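Proline dehydrogenase (Deinococcus radiodurans, PDB 4H6Q) catalyses the FAD-dependent oxidation of L-proline to delta-1-pyrroline-5-carboxylate, passing the electrons to a quinone in the first step of proline breakdown to glutamate. Local coordinates at residues I249-G261 against L270-P282. Sequence-based numbering, arbitrary orientation.
Sequences IGKDAFEFQMLYG and LAAEGYRVRVYLP. With FAD (flavin-adenine dinucleotide), chain C; TFB (tetrahydrofuran-2-carboxylic acid), chain D; GOL (glycerol), chain E.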
loop_
_atom_site.group_PDB
_atom_site.type_symbol
_atom_site.label_atom_id
_atom_site.label_comp_id
_atom_site.label_asym_id
_atom_site.label_seq_id
_atom_site.Cartn_x
_atom_site.Cartn_y
_atom_site.Cartn_z
ATOM N N ILE A 249 -5.705 -10.823 -21.090
ATOM C CA ILE A 249 -4.760 -9.954 -20.409
ATOM C C ILE A 249 -3.551 -10.746 -19.916
ATOM O O ILE A 249 -3.696 -11.822 -19.332
ATOM C CB ILE A 249 -5.491 -9.212 -19.291
ATOM C CG1 ILE A 249 -6.475 -8.215 -19.931
ATOM C CG2 ILE A 249 -4.505 -8.473 -18.342
ATOM C CD1 ILE A 249 -7.423 -7.601 -18.953
ATOM N N GLY A 250 -2.347 -10.261 -20.178
ATOM C CA GLY A 250 -1.177 -11.022 -19.769
ATOM C C GLY A 250 -0.959 -11.030 -18.259
ATOM O O GLY A 250 -1.336 -10.070 -17.539
ATOM N N LYS A 251 -0.344 -12.107 -17.755
ATOM C CA LYS A 251 -0.037 -12.228 -16.336
ATOM C C LYS A 251 1.130 -11.358 -15.882
ATOM O O LYS A 251 1.441 -11.329 -14.694
ATOM C CB LYS A 251 0.161 -13.700 -15.958
ATOM C CG LYS A 251 -1.172 -14.483 -16.094
ATOM C CD LYS A 251 -0.991 -15.990 -15.763
ATOM C CE LYS A 251 -2.268 -16.708 -15.953
ATOM N NZ LYS A 251 -2.108 -17.881 -16.798
ATOM N N ASP A 252 1.714 -10.569 -16.801
ATOM C CA ASP A 252 2.691 -9.530 -16.489
ATOM C C ASP A 252 2.037 -8.146 -16.366
ATOM O O ASP A 252 2.738 -7.148 -16.089
ATOM C CB ASP A 252 3.707 -9.454 -17.632
ATOM C CG ASP A 252 3.023 -9.139 -19.017
ATOM O OD1 ASP A 252 2.014 -9.823 -19.420
ATOM O OD2 ASP A 252 3.534 -8.218 -19.738
ATOM N N ALA A 253 0.719 -8.061 -16.581
ATOM C CA ALA A 253 0.048 -6.749 -16.667
ATOM C C ALA A 253 -0.640 -6.314 -15.373
ATOM O O ALA A 253 -1.280 -5.248 -15.342
ATOM C CB ALA A 253 -0.970 -6.788 -17.805
ATOM N N PHE A 254 -0.527 -7.124 -14.327
ATOM C CA PHE A 254 -1.214 -6.818 -13.053
ATOM C C PHE A 254 -0.618 -7.726 -12.029
ATOM O O PHE A 254 0.090 -8.685 -12.387
ATOM C CB PHE A 254 -2.738 -7.060 -13.155
ATOM C CG PHE A 254 -3.097 -8.483 -13.237
ATOM C CD1 PHE A 254 -3.459 -9.194 -12.105
ATOM C CD2 PHE A 254 -2.980 -9.183 -14.457
ATOM C CE1 PHE A 254 -3.754 -10.577 -12.175
ATOM C CE2 PHE A 254 -3.259 -10.539 -14.523
ATOM C CZ PHE A 254 -3.656 -11.227 -13.419
ATOM N N GLU A 255 -0.905 -7.486 -10.751
ATOM C CA GLU A 255 -0.447 -8.397 -9.691
ATOM C C GLU A 255 -1.500 -8.435 -8.608
ATOM O O GLU A 255 -2.283 -7.467 -8.426
ATOM C CB GLU A 255 0.897 -7.982 -9.108
ATOM C CG GLU A 255 0.901 -6.606 -8.393
ATOM C CD GLU A 255 2.278 -6.052 -8.249
ATOM O OE1 GLU A 255 2.633 -5.498 -7.164
ATOM O OE2 GLU A 255 3.064 -6.117 -9.253
ATOM N N PHE A 256 -1.518 -9.557 -7.897
ATOM C CA PHE A 256 -2.284 -9.660 -6.645
ATOM C C PHE A 256 -1.404 -9.136 -5.526
ATOM O O PHE A 256 -0.173 -9.285 -5.548
ATOM C CB PHE A 256 -2.669 -11.114 -6.361
ATOM C CG PHE A 256 -3.695 -11.647 -7.315
ATOM C CD1 PHE A 256 -5.016 -11.196 -7.269
ATOM C CD2 PHE A 256 -3.307 -12.509 -8.344
ATOM C CE1 PHE A 256 -5.957 -11.684 -8.169
ATOM C CE2 PHE A 256 -4.218 -12.997 -9.228
ATOM C CZ PHE A 256 -5.561 -12.577 -9.171
ATOM N N GLN A 257 -2.050 -8.528 -4.517
ATOM C CA GLN A 257 -1.330 -8.080 -3.322
ATOM C C GLN A 257 -2.068 -8.478 -2.076
ATOM O O GLN A 257 -3.305 -8.509 -2.061
ATOM C CB GLN A 257 -1.132 -6.552 -3.301
ATOM C CG GLN A 257 -0.230 -6.053 -4.455
ATOM C CD GLN A 257 0.129 -4.577 -4.316
ATOM O OE1 GLN A 257 -0.442 -3.867 -3.479
ATOM N NE2 GLN A 257 1.048 -4.091 -5.150
ATOM N N MET A 258 -1.307 -8.838 -1.017
ATOM C CA MET A 258 -1.887 -9.283 0.269
ATOM C C MET A 258 -1.055 -8.659 1.381
ATOM O O MET A 258 0.127 -8.286 1.166
ATOM C CB MET A 258 -1.747 -10.806 0.408
ATOM C CG MET A 258 -2.742 -11.574 -0.437
ATOM S SD MET A 258 -2.116 -11.913 -2.062
ATOM C CE MET A 258 -3.673 -12.499 -2.780
ATOM N N LEU A 259 -1.656 -8.567 2.570
ATOM C CA LEU A 259 -0.919 -8.124 3.743
ATOM C C LEU A 259 -0.077 -9.268 4.310
ATOM O O LEU A 259 -0.533 -10.438 4.320
ATOM C CB LEU A 259 -1.853 -7.547 4.822
ATOM C CG LEU A 259 -2.770 -6.371 4.387
ATOM C CD1 LEU A 259 -3.649 -5.919 5.602
ATOM C CD2 LEU A 259 -1.946 -5.220 3.883
ATOM N N TYR A 260 1.098 -8.918 4.815
ATOM C CA TYR A 260 1.961 -9.911 5.486
ATOM C C TYR A 260 1.151 -10.719 6.495
ATOM O O TYR A 260 0.433 -10.134 7.354
ATOM C CB TYR A 260 3.096 -9.154 6.167
ATOM C CG TYR A 260 4.131 -9.993 6.880
ATOM C CD1 TYR A 260 5.020 -10.859 6.211
ATOM C CD2 TYR A 260 4.258 -9.897 8.266
ATOM C CE1 TYR A 260 6.041 -11.556 6.945
ATOM C CE2 TYR A 260 5.184 -10.592 8.963
ATOM C CZ TYR A 260 6.052 -11.405 8.331
ATOM O OH TYR A 260 6.947 -12.074 9.153
ATOM N N GLY A 261 1.250 -12.055 6.425
ATOM C CA GLY A 261 0.608 -12.912 7.412
ATOM C C GLY A 261 -0.798 -13.340 7.106
ATOM O O GLY A 261 -1.359 -14.132 7.874
ATOM N N LEU A 270 -0.878 -18.700 -5.778
ATOM C CA LEU A 270 -0.938 -17.776 -6.918
ATOM C C LEU A 270 0.424 -17.644 -7.594
ATOM O O LEU A 270 0.518 -17.660 -8.842
ATOM C CB LEU A 270 -1.442 -16.400 -6.448
ATOM C CG LEU A 270 -2.917 -16.376 -6.053
ATOM C CD1 LEU A 270 -3.265 -15.068 -5.329
ATOM C CD2 LEU A 270 -3.757 -16.556 -7.294
ATOM N N ALA A 271 1.499 -17.594 -6.820
ATOM C CA ALA A 271 2.832 -17.512 -7.415
ATOM C C ALA A 271 3.149 -18.805 -8.174
ATOM O O ALA A 271 3.738 -18.794 -9.276
ATOM C CB ALA A 271 3.862 -17.305 -6.309
ATOM N N ALA A 272 2.727 -19.948 -7.647
ATOM C CA ALA A 272 2.976 -21.221 -8.316
ATOM C C ALA A 272 2.189 -21.319 -9.620
ATOM O O ALA A 272 2.585 -22.021 -10.526
ATOM C CB ALA A 272 2.644 -22.404 -7.379
ATOM N N GLU A 273 1.063 -20.646 -9.730
ATOM C CA GLU A 273 0.253 -20.613 -10.948
ATOM C C GLU A 273 0.801 -19.590 -11.942
ATOM O O GLU A 273 0.289 -19.500 -13.060
ATOM C CB GLU A 273 -1.207 -20.253 -10.584
ATOM C CG GLU A 273 -1.880 -21.365 -9.847
ATOM C CD GLU A 273 -3.295 -21.037 -9.383
ATOM O OE1 GLU A 273 -3.708 -19.874 -9.494
ATOM O OE2 GLU A 273 -4.002 -21.957 -8.891
ATOM N N GLY A 274 1.838 -18.827 -11.575
ATOM C CA GLY A 274 2.428 -17.873 -12.522
ATOM C C GLY A 274 1.831 -16.482 -12.424
ATOM O O GLY A 274 2.173 -15.638 -13.263
ATOM N N TYR A 275 0.965 -16.203 -11.436
ATOM C CA TYR A 275 0.548 -14.809 -11.205
ATOM C C TYR A 275 1.608 -14.054 -10.433
ATOM O O TYR A 275 2.354 -14.640 -9.628
ATOM C CB TYR A 275 -0.780 -14.771 -10.436
ATOM C CG TYR A 275 -1.920 -15.398 -11.208
ATOM C CD1 TYR A 275 -2.563 -14.687 -12.248
ATOM C CD2 TYR A 275 -2.299 -16.701 -10.975
ATOM C CE1 TYR A 275 -3.577 -15.259 -12.955
ATOM C CE2 TYR A 275 -3.319 -17.304 -11.700
ATOM C CZ TYR A 275 -3.955 -16.598 -12.690
ATOM O OH TYR A 275 -4.975 -17.216 -13.407
ATOM N N ARG A 276 1.692 -12.764 -10.646
ATOM C CA ARG A 276 2.510 -11.923 -9.779
ATOM C C ARG A 276 1.796 -11.734 -8.444
ATOM O O ARG A 276 0.594 -11.437 -8.419
ATOM C CB ARG A 276 2.691 -10.548 -10.409
ATOM C CG ARG A 276 3.595 -10.572 -11.652
ATOM C CD ARG A 276 3.712 -9.181 -12.294
ATOM N NE ARG A 276 4.716 -9.247 -13.375
ATOM C CZ ARG A 276 5.257 -8.171 -13.930
ATOM N NH1 ARG A 276 4.840 -6.973 -13.522
ATOM N NH2 ARG A 276 6.188 -8.293 -14.885
ATOM N N VAL A 277 2.570 -11.827 -7.358
ATOM C CA VAL A 277 2.063 -11.583 -6.013
ATOM C C VAL A 277 3.069 -10.679 -5.304
ATOM O O VAL A 277 4.276 -10.930 -5.342
ATOM C CB VAL A 277 1.917 -12.881 -5.200
ATOM C CG1 VAL A 277 1.356 -12.589 -3.779
ATOM C CG2 VAL A 277 1.060 -13.916 -5.927
ATOM N N ARG A 278 2.592 -9.621 -4.644
ATOM C CA ARG A 278 3.470 -8.727 -3.883
ATOM C C ARG A 278 2.848 -8.467 -2.531
ATOM O O ARG A 278 1.702 -8.017 -2.446
ATOM C CB ARG A 278 3.672 -7.405 -4.642
ATOM C CG ARG A 278 4.708 -6.510 -3.955
ATOM C CD ARG A 278 4.841 -5.169 -4.673
ATOM N NE ARG A 278 5.301 -5.248 -6.078
ATOM C CZ ARG A 278 6.579 -5.255 -6.459
ATOM N NH1 ARG A 278 7.578 -5.287 -5.564
ATOM N NH2 ARG A 278 6.847 -5.172 -7.758
ATOM N N VAL A 279 3.605 -8.737 -1.470
ATOM C CA VAL A 279 3.082 -8.670 -0.127
ATOM C C VAL A 279 3.477 -7.372 0.545
ATOM O O VAL A 279 4.654 -6.947 0.518
ATOM C CB VAL A 279 3.579 -9.889 0.708
ATOM C CG1 VAL A 279 3.393 -9.699 2.211
ATOM C CG2 VAL A 279 2.855 -11.135 0.229
ATOM N N TYR A 280 2.474 -6.706 1.173
ATOM C CA TYR A 280 2.677 -5.487 1.935
ATOM C C TYR A 280 3.353 -5.872 3.249
ATOM O O TYR A 280 2.788 -6.639 4.052
ATOM C CB TYR A 280 1.297 -4.825 2.142
ATOM C CG TYR A 280 1.321 -3.400 2.652
ATOM C CD1 TYR A 280 1.009 -2.317 1.798
ATOM C CD2 TYR A 280 1.581 -3.105 4.018
ATOM C CE1 TYR A 280 1.022 -1.011 2.238
ATOM C CE2 TYR A 280 1.606 -1.785 4.479
ATOM C CZ TYR A 280 1.340 -0.748 3.571
ATOM O OH TYR A 280 1.379 0.508 4.090
ATOM N N LEU A 281 4.557 -5.331 3.454
ATOM C CA LEU A 281 5.502 -5.820 4.465
ATOM C C LEU A 281 5.845 -4.677 5.404
ATOM O O LEU A 281 6.706 -3.867 5.152
ATOM C CB LEU A 281 6.753 -6.382 3.799
ATOM C CG LEU A 281 7.667 -7.261 4.651
ATOM C CD1 LEU A 281 8.433 -6.533 5.756
ATOM C CD2 LEU A 281 6.917 -8.448 5.147
ATOM N N PRO A 282 5.093 -4.559 6.529
ATOM C CA PRO A 282 5.279 -3.416 7.443
ATOM C C PRO A 282 6.257 -3.731 8.557
ATOM O O PRO A 282 6.396 -4.898 8.977
ATOM C CB PRO A 282 3.874 -3.220 7.992
ATOM C CG PRO A 282 3.277 -4.596 8.003
ATOM C CD PRO A 282 3.963 -5.428 6.940
HETATM P PA FAD C . -12.454 -8.891 3.563
HETATM O O1A FAD C . -13.803 -9.005 2.846
HETATM O O2A FAD C . -12.360 -7.979 4.717
HETATM O O5B FAD C . -11.880 -10.195 4.036
HETATM C C5B FAD C . -11.770 -11.289 3.138
HETATM C C4B FAD C . -11.176 -12.525 3.779
HETATM O O4B FAD C . -9.788 -12.311 3.902
HETATM C C3B FAD C . -11.631 -12.778 5.170
HETATM O O3B FAD C . -12.878 -13.447 5.274
HETATM C C2B FAD C . -10.487 -13.552 5.703
HETATM O O2B FAD C . -10.449 -14.867 5.191
HETATM C C1B FAD C . -9.335 -12.786 5.136
HETATM N N9A FAD C . -8.909 -11.657 5.964
HETATM C C8A FAD C . -8.899 -10.312 5.595
HETATM N N7A FAD C . -8.443 -9.536 6.579
HETATM C C5A FAD C . -8.101 -10.383 7.629
HETATM C C6A FAD C . -7.592 -10.178 8.898
HETATM N N6A FAD C . -7.264 -8.872 9.370
HETATM N N1A FAD C . -7.395 -11.250 9.682
HETATM C C2A FAD C . -7.677 -12.503 9.271
HETATM N N3A FAD C . -8.180 -12.762 8.054
HETATM C C4A FAD C . -8.377 -11.727 7.243
HETATM N N1 FAD C . -7.116 0.072 2.485
HETATM C C2 FAD C . -7.007 1.427 2.525
HETATM O O2 FAD C . -8.061 2.096 2.927
HETATM N N3 FAD C . -5.872 2.093 2.149
HETATM C C4 FAD C . -4.747 1.406 1.707
HETATM O O4 FAD C . -3.631 2.077 1.358
HETATM C C4X FAD C . -4.809 -0.057 1.652
HETATM N N5 FAD C . -3.732 -0.790 1.223
HETATM C C5X FAD C . -3.879 -2.157 1.161
HETATM C C6 FAD C . -2.799 -2.936 0.716
HETATM C C7 FAD C . -2.935 -4.345 0.616
HETATM C C7M FAD C . -1.763 -5.194 0.131
HETATM C C8 FAD C . -4.170 -4.941 0.970
HETATM C C8M FAD C . -4.360 -6.431 0.871
HETATM C C9 FAD C . -5.231 -4.156 1.447
HETATM C C9A FAD C . -5.097 -2.783 1.524
HETATM N N10 FAD C . -6.194 -2.021 1.972
HETATM C C10 FAD C . -6.050 -0.657 2.049
HETATM C "C1'" FAD C . -7.473 -2.621 2.313
HETATM C "C2'" FAD C . -7.756 -2.857 3.764
HETATM O "O2'" FAD C . -6.498 -3.122 4.373
HETATM C "C3'" FAD C . -8.876 -3.910 3.579
HETATM O "O3'" FAD C . -10.180 -3.418 3.660
HETATM C "C4'" FAD C . -8.763 -5.174 4.337
HETATM O "O4'" FAD C . -7.555 -5.720 3.942
HETATM C "C5'" FAD C . -9.933 -6.070 3.958
HETATM O "O5'" FAD C . -9.435 -7.309 3.558
HETATM P P FAD C . -9.917 -8.041 2.229
HETATM O O1P FAD C . -9.965 -7.234 0.896
HETATM O O2P FAD C . -9.155 -9.391 2.305
HETATM O O3P FAD C . -11.430 -8.540 2.493
HETATM O OA TFB D . -3.156 0.623 4.392
HETATM C CA TFB D . -3.789 -0.349 5.217
HETATM C C TFB D . -3.537 -0.055 6.681
HETATM O OB TFB D . -4.233 -0.647 7.547
HETATM C CB TFB D . -3.206 -1.652 4.866
HETATM C CG TFB D . -1.912 -1.307 4.289
HETATM C CD TFB D . -1.980 0.085 3.795
HETATM O OXT TFB D . -2.639 0.782 7.064
HETATM C C1 GOL E . 4.732 -3.655 -10.850
HETATM O O1 GOL E . 4.649 -4.001 -9.464
HETATM C C2 GOL E . 6.009 -2.934 -11.221
HETATM O O2 GOL E . 6.989 -3.945 -11.294
HETATM C C3 GOL E . 6.359 -1.915 -10.135
HETATM O O3 GOL E . 7.461 -1.117 -10.531
HETATM O O HOH W 1 -0.189 -11.670 -12.516
HETATM O O HOH W 2 3.532 -13.400 -14.005
#
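L259 and Y280 pair on neighbouring parallel strands, 254-259 and 277-283, the last two of the beta8-alpha8 barrel, joined by helix 264-272 in a beta-alpha-beta crossover. Y280 N donates to M258 O and Y260 N to Y280 O. Both side chains line the active site, L259 CD2 lying 3.5 Å from FAD C7. With CG anti to the backbone N (chi1 -167°), the Y280 ring lays one face over the proline analogue, Y280 CZ 3.4 Å from TFB CG. Its hydroxyl is hydrogen-bonded to D137. Replacing Y280 by an alanine is likely to bare this side of the ligand and leave D137 without its hydroxyl partner. Packing is also close on the opposite face of the sheet, where M258 CE meets L270 CD1 at 3.6 Å and F256 turns its ring edge toward the face of Y275, planes at 73°. The solvent end is exposed and partly water-bridged: K251 CD makes a CH-pi contact over the Y275 ring, and a water links K251 O and F254 O to R276 N. R276 runs extended past D252, its NH1 hydrogen-bonded to Y226. Between these regions E255 OE1 takes two donors from opposite faces of its carboxylate, Q257 NE2 anti and, in a 2.9 Å salt bridge, R278 NE syn.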